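Local atomic coordinates of carbohydrate esterase family 2 (CE2) (PDB entry 4XVH), a protein that probably removes acetyl groups from xylan and related polysaccharides, as a family 2 carbohydrate esterase that joins an SGNH-type hydrolase domain to a beta-sandwich carbohydrate-binding domain. Residues A[114-126]-A[136-148]. Numbering follows the deposited sequence.
Sequences IIGDSITVGYGLD and ALEDNPKTYGVLA. With PEU (2,5,8,11,14,17,20,23,26,29,32,35,38,41,44,47,50,53,56,59,62,65,68,71,74,77,80-heptacosaoxadooctacontan-82-ol), chain C.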
ATOM      1  N   ILE A 114      -5.085   3.554   0.342  1.00 16.38           N
ATOM      2  CA  ILE A 114      -3.924   4.007  -0.409  1.00 16.54           C
ATOM      3  C   ILE A 114      -3.739   3.119  -1.628  1.00 16.33           C
ATOM      4  O   ILE A 114      -3.502   1.933  -1.486  1.00 16.37           O
ATOM      5  CB  ILE A 114      -2.672   3.958   0.452  1.00 15.34           C
ATOM      6  CG1 ILE A 114      -2.996   4.524   1.859  1.00 16.43           C
ATOM      7  CG2 ILE A 114      -1.533   4.702  -0.247  1.00 13.54           C
ATOM      8  CD1 ILE A 114      -2.203   3.914   2.977  1.00 16.11           C
ATOM      9  N   ILE A 115      -3.862   3.689  -2.822  1.00 16.30           N
ATOM     10  CA  ILE A 115      -3.913   2.878  -4.037  1.00 15.49           C
ATOM     11  C   ILE A 115      -2.743   3.255  -4.937  1.00 14.83           C
ATOM     12  O   ILE A 115      -2.563   4.439  -5.210  1.00 14.69           O
ATOM     13  CB  ILE A 115      -5.223   3.101  -4.809  1.00 16.60           C
ATOM     14  CG1 ILE A 115      -6.442   2.836  -3.900  1.00 15.73           C
ATOM     15  CG2 ILE A 115      -5.236   2.223  -6.085  1.00 17.61           C
ATOM     16  CD1 ILE A 115      -7.767   3.466  -4.425  1.00 14.56           C
ATOM     17  N   GLY A 116      -1.963   2.274  -5.406  1.00 13.66           N
ATOM     18  CA  GLY A 116      -0.853   2.625  -6.265  1.00 15.18           C
ATOM     19  C   GLY A 116      -0.044   1.475  -6.808  1.00 15.90           C
ATOM     20  O   GLY A 116      -0.552   0.348  -6.977  1.00 16.24           O
ATOM     21  N   ASP A 117       1.224   1.767  -7.091  1.00 14.79           N
ATOM     22  CA  ASP A 117       2.103   0.791  -7.709  1.00 16.89           C
ATOM     23  C   ASP A 117       3.248   0.427  -6.754  1.00 16.16           C
ATOM     24  O   ASP A 117       3.071   0.405  -5.542  1.00 15.09           O
ATOM     25  CB  ASP A 117       2.654   1.350  -9.020  1.00 19.13           C
ATOM     26  CG  ASP A 117       3.298   2.737  -8.856  1.00 19.81           C
ATOM     27  OD1 ASP A 117       3.841   3.052  -7.777  1.00 18.93           O
ATOM     28  OD2 ASP A 117       3.259   3.524  -9.822  1.00 20.61           O
ATOM     29  N   SER A 118       4.434   0.188  -7.308  1.00 15.21           N
ATOM     30  CA  SER A 118       5.562  -0.261  -6.501  1.00 15.37           C
ATOM     31  C   SER A 118       5.916   0.775  -5.404  1.00 13.97           C
ATOM     32  O   SER A 118       6.415   0.430  -4.329  1.00 15.50           O
ATOM     33  CB  SER A 118       6.767  -0.511  -7.421  1.00 16.20           C
ATOM     34  OG  SER A 118       7.186   0.721  -7.974  1.00 15.69           O
ATOM     35  N   ILE A 119       5.690   2.052  -5.693  1.00 12.71           N
ATOM     36  CA  ILE A 119       6.016   3.098  -4.723  1.00 13.91           C
ATOM     37  C   ILE A 119       5.108   2.969  -3.483  1.00 15.13           C
ATOM     38  O   ILE A 119       5.549   3.133  -2.316  1.00 15.33           O
ATOM     39  CB  ILE A 119       5.875   4.493  -5.367  1.00 14.92           C
ATOM     40  CG1 ILE A 119       6.818   4.573  -6.584  1.00 16.45           C
ATOM     41  CG2 ILE A 119       6.170   5.619  -4.350  1.00 14.91           C
ATOM     42  CD1 ILE A 119       6.578   5.822  -7.455  1.00 16.86           C
ATOM     43  N   THR A 120       3.852   2.623  -3.735  1.00 14.04           N
ATOM     44  CA  THR A 120       2.882   2.460  -2.667  1.00 13.26           C
ATOM     45  C   THR A 120       3.053   1.124  -1.961  1.00 14.48           C
ATOM     46  O   THR A 120       2.814   1.011  -0.752  1.00 15.32           O
ATOM     47  CB  THR A 120       1.468   2.636  -3.253  1.00 13.96           C
ATOM     48  OG1 THR A 120       1.399   3.967  -3.778  1.00 16.63           O
ATOM     49  CG2 THR A 120       0.379   2.400  -2.251  1.00 11.88           C
ATOM     50  N   VAL A 121       3.509   0.119  -2.700  1.00 14.74           N
ATOM     51  CA  VAL A 121       3.896  -1.136  -2.074  1.00 13.76           C
ATOM     52  C   VAL A 121       5.014  -0.921  -1.062  1.00 14.12           C
ATOM     53  O   VAL A 121       4.948  -1.409   0.066  1.00 14.11           O
ATOM     54  CB  VAL A 121       4.405  -2.162  -3.111  1.00 14.49           C
ATOM     55  CG1 VAL A 121       5.091  -3.338  -2.392  1.00 14.88           C
ATOM     56  CG2 VAL A 121       3.252  -2.651  -4.009  1.00 13.91           C
ATOM     57  N   GLY A 122       6.035  -0.168  -1.479  1.00 12.27           N
ATOM     58  CA  GLY A 122       7.277  -0.123  -0.734  1.00 12.30           C
ATOM     59  C   GLY A 122       8.369  -0.976  -1.345  1.00 14.25           C
ATOM     60  O   GLY A 122       9.238  -1.455  -0.646  1.00 13.54           O
ATOM     61  N   TYR A 123       8.291  -1.167  -2.657  1.00 15.42           N
ATOM     62  CA  TYR A 123       9.332  -1.840  -3.451  1.00 17.03           C
ATOM     63  C   TYR A 123      10.723  -1.324  -3.105  1.00 17.80           C
ATOM     64  O   TYR A 123      10.961  -0.113  -3.182  1.00 17.26           O
ATOM     65  CB  TYR A 123       9.028  -1.591  -4.939  1.00 17.70           C
ATOM     66  CG  TYR A 123       9.895  -2.305  -5.951  1.00 18.42           C
ATOM     67  CD1 TYR A 123      11.206  -1.882  -6.194  1.00 18.43           C
ATOM     68  CD2 TYR A 123       9.392  -3.378  -6.688  1.00 18.28           C
ATOM     69  CE1 TYR A 123      12.000  -2.514  -7.120  1.00 21.18           C
ATOM     70  CE2 TYR A 123      10.177  -4.026  -7.639  1.00 21.02           C
ATOM     71  CZ  TYR A 123      11.484  -3.592  -7.846  1.00 22.71           C
ATOM     72  OH  TYR A 123      12.292  -4.219  -8.768  1.00 23.41           O
ATOM     73  N   GLY A 124      11.660  -2.210  -2.762  1.00 13.91           N
ATOM     74  CA  GLY A 124      13.060  -1.788  -2.670  1.00 14.82           C
ATOM     75  C   GLY A 124      13.409  -0.817  -1.549  1.00 17.27           C
ATOM     76  O   GLY A 124      14.552  -0.340  -1.461  1.00 17.93           O
ATOM     77  N   LEU A 125      12.437  -0.559  -0.664  1.00 16.11           N
ATOM     78  CA  LEU A 125      12.554   0.531   0.313  1.00 15.84           C
ATOM     79  C   LEU A 125      13.758   0.338   1.257  1.00 17.49           C
ATOM     80  O   LEU A 125      14.502   1.283   1.535  1.00 17.10           O
ATOM     81  CB  LEU A 125      11.242   0.646   1.107  1.00 13.29           C
ATOM     82  CG  LEU A 125      11.007   1.900   1.956  1.00 12.99           C
ATOM     83  CD1 LEU A 125       9.485   2.075   2.217  1.00 11.58           C
ATOM     84  CD2 LEU A 125      11.796   1.868   3.297  1.00 17.26           C
ATOM     85  N   ASP A 126      13.947  -0.890   1.744  1.00 18.37           N
ATOM     86  CA  ASP A 126      15.035  -1.164   2.683  1.00 19.92           C
ATOM     87  C   ASP A 126      16.338  -1.431   1.944  1.00 20.59           C
ATOM     88  O   ASP A 126      17.357  -1.724   2.581  1.00 20.48           O
ATOM     89  CB  ASP A 126      14.712  -2.389   3.569  1.00 22.43           C
ATOM     90  CG  ASP A 126      13.707  -2.084   4.687  1.00 24.49           C
ATOM     91  OD1 ASP A 126      13.056  -1.042   4.660  1.00 23.01           O
ATOM     92  OD2 ASP A 126      13.548  -2.919   5.608  1.00 26.85           O
ATOM     93  N   ALA A 136      11.771  -9.571   1.189  1.00 18.90           N
ATOM     94  CA  ALA A 136      12.400  -9.153   2.452  1.00 19.23           C
ATOM     95  C   ALA A 136      12.764  -7.654   2.446  1.00 19.67           C
ATOM     96  O   ALA A 136      12.705  -7.007   3.482  1.00 16.79           O
ATOM     97  CB  ALA A 136      13.645  -9.995   2.737  1.00 21.61           C
ATOM     98  N   LEU A 137      13.099  -7.104   1.279  1.00 16.85           N
ATOM     99  CA  LEU A 137      13.520  -5.690   1.197  1.00 17.34           C
ATOM    100  C   LEU A 137      12.343  -4.728   1.054  1.00 17.80           C
ATOM    101  O   LEU A 137      12.481  -3.517   1.261  1.00 16.86           O
ATOM    102  CB  LEU A 137      14.496  -5.485   0.046  1.00 18.20           C
ATOM    103  CG  LEU A 137      15.884  -6.118   0.309  1.00 20.53           C
ATOM    104  CD1 LEU A 137      16.845  -5.877  -0.850  1.00 22.26           C
ATOM    105  CD2 LEU A 137      16.517  -5.579   1.610  1.00 22.02           C
ATOM    106  N   GLU A 138      11.187  -5.257   0.662  1.00 17.04           N
ATOM    107  CA  GLU A 138       9.996  -4.430   0.602  1.00 15.79           C
ATOM    108  C   GLU A 138       9.597  -4.042   2.020  1.00 17.05           C
ATOM    109  O   GLU A 138       9.784  -4.827   2.952  1.00 18.34           O
ATOM    110  CB  GLU A 138       8.865  -5.175  -0.125  1.00 16.04           C
ATOM    111  CG  GLU A 138       9.260  -5.499  -1.546  1.00 16.92           C
ATOM    112  CD  GLU A 138       8.071  -5.853  -2.399  1.00 18.83           C
ATOM    113  OE1 GLU A 138       7.155  -6.505  -1.842  1.00 18.09           O
ATOM    114  OE2 GLU A 138       8.054  -5.466  -3.610  1.00 18.34           O
ATOM    115  N   ASP A 139       9.019  -2.858   2.195  1.00 15.08           N
ATOM    116  CA  ASP A 139       8.728  -2.422   3.557  1.00 16.51           C
ATOM    117  C   ASP A 139       7.490  -1.527   3.575  1.00 15.96           C
ATOM    118  O   ASP A 139       7.597  -0.322   3.787  1.00 15.59           O
ATOM    119  CB  ASP A 139       9.944  -1.683   4.151  1.00 15.59           C
ATOM    120  CG  ASP A 139       9.891  -1.557   5.672  1.00 16.34           C
ATOM    121  OD1 ASP A 139       8.789  -1.679   6.249  1.00 15.29           O
ATOM    122  OD2 ASP A 139      10.970  -1.331   6.306  1.00 18.39           O
ATOM    123  N   ASN A 140       6.320  -2.123   3.339  1.00 15.23           N
ATOM    124  CA  ASN A 140       5.103  -1.336   3.267  1.00 13.36           C
ATOM    125  C   ASN A 140       4.897  -0.483   4.524  1.00 13.15           C
ATOM    126  O   ASN A 140       4.412   0.625   4.397  1.00 14.03           O
ATOM    127  CB  ASN A 140       3.866  -2.237   3.028  1.00 13.11           C
ATOM    128  CG  ASN A 140       2.586  -1.420   2.792  1.00 13.67           C
ATOM    129  OD1 ASN A 140       1.658  -1.434   3.621  1.00 14.24           O
ATOM    130  ND2 ASN A 140       2.544  -0.680   1.661  1.00 12.11           N
ATOM    131  N   PRO A 141       5.245  -0.996   5.736  1.00 13.55           N
ATOM    132  CA  PRO A 141       4.988  -0.161   6.930  1.00 13.26           C
ATOM    133  C   PRO A 141       5.801   1.145   6.971  1.00 14.45           C
ATOM    134  O   PRO A 141       5.517   2.014   7.834  1.00 14.03           O
ATOM    135  CB  PRO A 141       5.387  -1.067   8.099  1.00 12.99           C
ATOM    136  CG  PRO A 141       5.142  -2.491   7.597  1.00 14.26           C
ATOM    137  CD  PRO A 141       5.514  -2.414   6.102  1.00 13.37           C
ATOM    138  N   LYS A 142       6.799   1.282   6.093  1.00 13.20           N
ATOM    139  CA  LYS A 142       7.589   2.519   6.071  1.00 13.64           C
ATOM    140  C   LYS A 142       7.253   3.418   4.888  1.00 12.67           C
ATOM    141  O   LYS A 142       7.954   4.404   4.640  1.00 13.06           O
ATOM    142  CB  LYS A 142       9.088   2.217   6.040  1.00 15.60           C
ATOM    143  CG  LYS A 142       9.604   1.668   7.394  1.00 16.89           C
ATOM    144  CD  LYS A 142      11.153   1.755   7.469  1.00 20.05           C
ATOM    145  CE  LYS A 142      11.655   1.383   8.864  1.00 21.95           C
ATOM    146  NZ  LYS A 142      13.170   1.520   8.961  1.00 24.38           N
ATOM    147  N   THR A 143       6.203   3.080   4.140  1.00 13.77           N
ATOM    148  CA  THR A 143       5.866   3.870   2.944  1.00 13.03           C
ATOM    149  C   THR A 143       5.195   5.195   3.313  1.00 13.29           C
ATOM    150  O   THR A 143       4.621   5.319   4.386  1.00 13.71           O
ATOM    151  CB  THR A 143       4.931   3.113   1.990  1.00 13.42           C
ATOM    152  OG1 THR A 143       3.768   2.652   2.711  1.00 13.45           O
ATOM    153  CG2 THR A 143       5.690   1.905   1.341  1.00 13.85           C
ATOM    154  N   TYR A 144       5.233   6.157   2.385  1.00 15.59           N
ATOM    155  CA  TYR A 144       4.627   7.478   2.577  1.00 14.13           C
ATOM    156  C   TYR A 144       3.141   7.334   2.968  1.00 13.71           C
ATOM    157  O   TYR A 144       2.646   8.042   3.841  1.00 11.02           O
ATOM    158  CB  TYR A 144       4.766   8.334   1.288  1.00 14.72           C
ATOM    159  CG  TYR A 144       3.822   7.829   0.210  1.00 15.07           C
ATOM    160  CD1 TYR A 144       4.096   6.647  -0.506  1.00 15.93           C
ATOM    161  CD2 TYR A 144       2.606   8.467  -0.015  1.00 14.79           C
ATOM    162  CE1 TYR A 144       3.185   6.143  -1.446  1.00 15.08           C
ATOM    163  CE2 TYR A 144       1.706   7.986  -0.942  1.00 14.69           C
ATOM    164  CZ  TYR A 144       1.999   6.823  -1.661  1.00 14.76           C
ATOM    165  OH  TYR A 144       1.057   6.360  -2.570  1.00 14.90           O
ATOM    166  N   GLY A 145       2.417   6.400   2.347  1.00 13.14           N
ATOM    167  CA  GLY A 145       0.983   6.334   2.637  1.00 13.25           C
ATOM    168  C   GLY A 145       0.690   5.802   4.033  1.00 12.95           C
ATOM    169  O   GLY A 145      -0.184   6.294   4.748  1.00 12.66           O
ATOM    170  N   VAL A 146       1.412   4.759   4.422  1.00 12.66           N
ATOM    171  CA  VAL A 146       1.267   4.213   5.779  1.00 12.41           C
ATOM    172  C   VAL A 146       1.751   5.180   6.874  1.00 12.73           C
ATOM    173  O   VAL A 146       1.106   5.338   7.928  1.00 13.23           O
ATOM    174  CB  VAL A 146       2.006   2.871   5.855  1.00 12.68           C
ATOM    175  CG1 VAL A 146       2.053   2.358   7.314  1.00 12.22           C
ATOM    176  CG2 VAL A 146       1.273   1.871   4.894  1.00  9.82           C
ATOM    177  N   LEU A 147       2.874   5.844   6.629  1.00 11.61           N
ATOM    178  CA  LEU A 147       3.386   6.801   7.597  1.00 12.84           C
ATOM    179  C   LEU A 147       2.390   7.988   7.793  1.00 15.28           C
ATOM    180  O   LEU A 147       2.220   8.493   8.904  1.00 12.04           O
ATOM    181  CB  LEU A 147       4.762   7.305   7.157  1.00 12.73           C
ATOM    182  CG  LEU A 147       5.887   6.259   7.238  1.00 14.00           C
ATOM    183  CD1 LEU A 147       7.239   6.911   6.829  1.00 15.59           C
ATOM    184  CD2 LEU A 147       5.945   5.693   8.683  1.00 15.27           C
ATOM    185  N   ALA A 148       1.738   8.405   6.714  1.00 13.74           N
ATOM    186  CA  ALA A 148       0.692   9.425   6.795  1.00 14.25           C
ATOM    187  C   ALA A 148      -0.494   8.918   7.622  1.00 14.66           C
ATOM    188  O   ALA A 148      -1.009   9.647   8.460  1.00 13.56           O
ATOM    189  CB  ALA A 148       0.215   9.841   5.375  1.00 13.60           C
TER
HETATM  190  CAA PEU C 402       4.445 -16.583  -7.011  1.00 70.99           C
HETATM  191  OAB PEU C 402       5.415 -16.089  -7.951  1.00 71.77           O
HETATM  192  CAC PEU C 402       5.105 -16.467  -9.349  1.00 72.61           C
HETATM  193  CAD PEU C 402       6.050 -16.034 -10.532  1.00 77.05           C
HETATM  194  OAE PEU C 402       7.400 -16.546 -10.412  1.00 77.29           O
HETATM  195  CAF PEU C 402       8.126 -16.045  -9.246  1.00 77.68           C
HETATM  196  CAG PEU C 402       8.644 -14.598  -9.177  1.00 77.76           C
HETATM  197  OAH PEU C 402       7.710 -13.525  -9.372  1.00 78.01           O
HETATM  198  CAI PEU C 402       8.332 -12.239  -9.096  1.00 77.94           C
HETATM  199  CAJ PEU C 402       7.475 -11.052  -9.553  1.00 78.01           C
HETATM  200  OAK PEU C 402       8.113  -9.793  -9.209  1.00 78.05           O
HETATM  201  CAL PEU C 402       7.550  -8.737 -10.014  1.00 78.01           C
HETATM  202  CAM PEU C 402       8.156  -7.363  -9.751  1.00 77.83           C
HETATM  203  OAN PEU C 402       7.617  -6.561 -10.822  1.00 77.54           O
HETATM  204  CAO PEU C 402       8.136  -5.213 -10.873  1.00 76.89           C
HETATM  205  CAP PEU C 402       7.817  -4.921 -12.325  1.00 76.24           C
HETATM  206  OAQ PEU C 402       8.092  -3.708 -13.067  1.00 75.85           O
HETATM  207  CAR PEU C 402       9.461  -3.193 -13.086  1.00 75.04           C
HETATM  208  CAS PEU C 402      10.045  -2.424 -11.874  1.00 73.49           C
HETATM  209  OAT PEU C 402       9.348  -1.149 -11.573  1.00 71.07           O
HETATM  210  CAU PEU C 402       7.942  -1.250 -11.193  1.00 68.13           C
HETATM  211  CAV PEU C 402       7.318   0.137 -10.931  1.00 65.81           C
HETATM  212  OAW PEU C 402       5.930   0.155 -10.511  1.00 64.62           O
HETATM  213  O   HOH W   1       1.861   3.276   0.927  1.00 15.94           O
HETATM  214  O   HOH W   2      14.090  -0.536   7.953  1.00 61.93           O
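Thr143 pushes its methyl CG2 into the hollow above Gly122, 3.3 Å from Gly122 CA and tighter than usual. A side chain on Gly122 would collide with this methyl, and its positive phi also calls for glycine. Leu125 fills the next hollow. Its CD1 lies 3.4 Å from Asp139 O, and CD2 rests on Lys142 CB. Ile114 CG2 occupies the space a side chain on Gly145 would need, 4.2 Å from Gly145 CA, while Ile114 CD1 lies 3.6 Å from Gly145 O.

The Tyr144 ring extends to Thr120, its CG set between backbone N and carbonyl carbon (chi1 73°). Its OH donates to Thr120 OG1 at 2.7 Å, with that oxygen near the ring plane. A phenylalanine here would probably leave Thr120 OG1 without this donor. Asn140 ND2 donates to Val121 O at 3.0 Å, from above the carbonyl plane. A water bridges Thr120 O and Thr143 OG1. Asp126 N binds Leu137 O at 3.0 Å. Asp126 OD1 lies 2.7 Å from Asp139 OD2, so one acid probably holds a proton; Arg82 forms a salt bridge with Asp126 OD2.

Asp117 caps the short helix through Ile119 N. Ser118 on that helix bonds His306 and lines the polyether pocket, consistent with the nucleophile of the GDSL motif. Strand 111-116 runs between strands 155-160 and 207-211; its segment 114-116 is antiparallel to 144-148 (174°). Helix 309-327 packs against Leu125 and Tyr144.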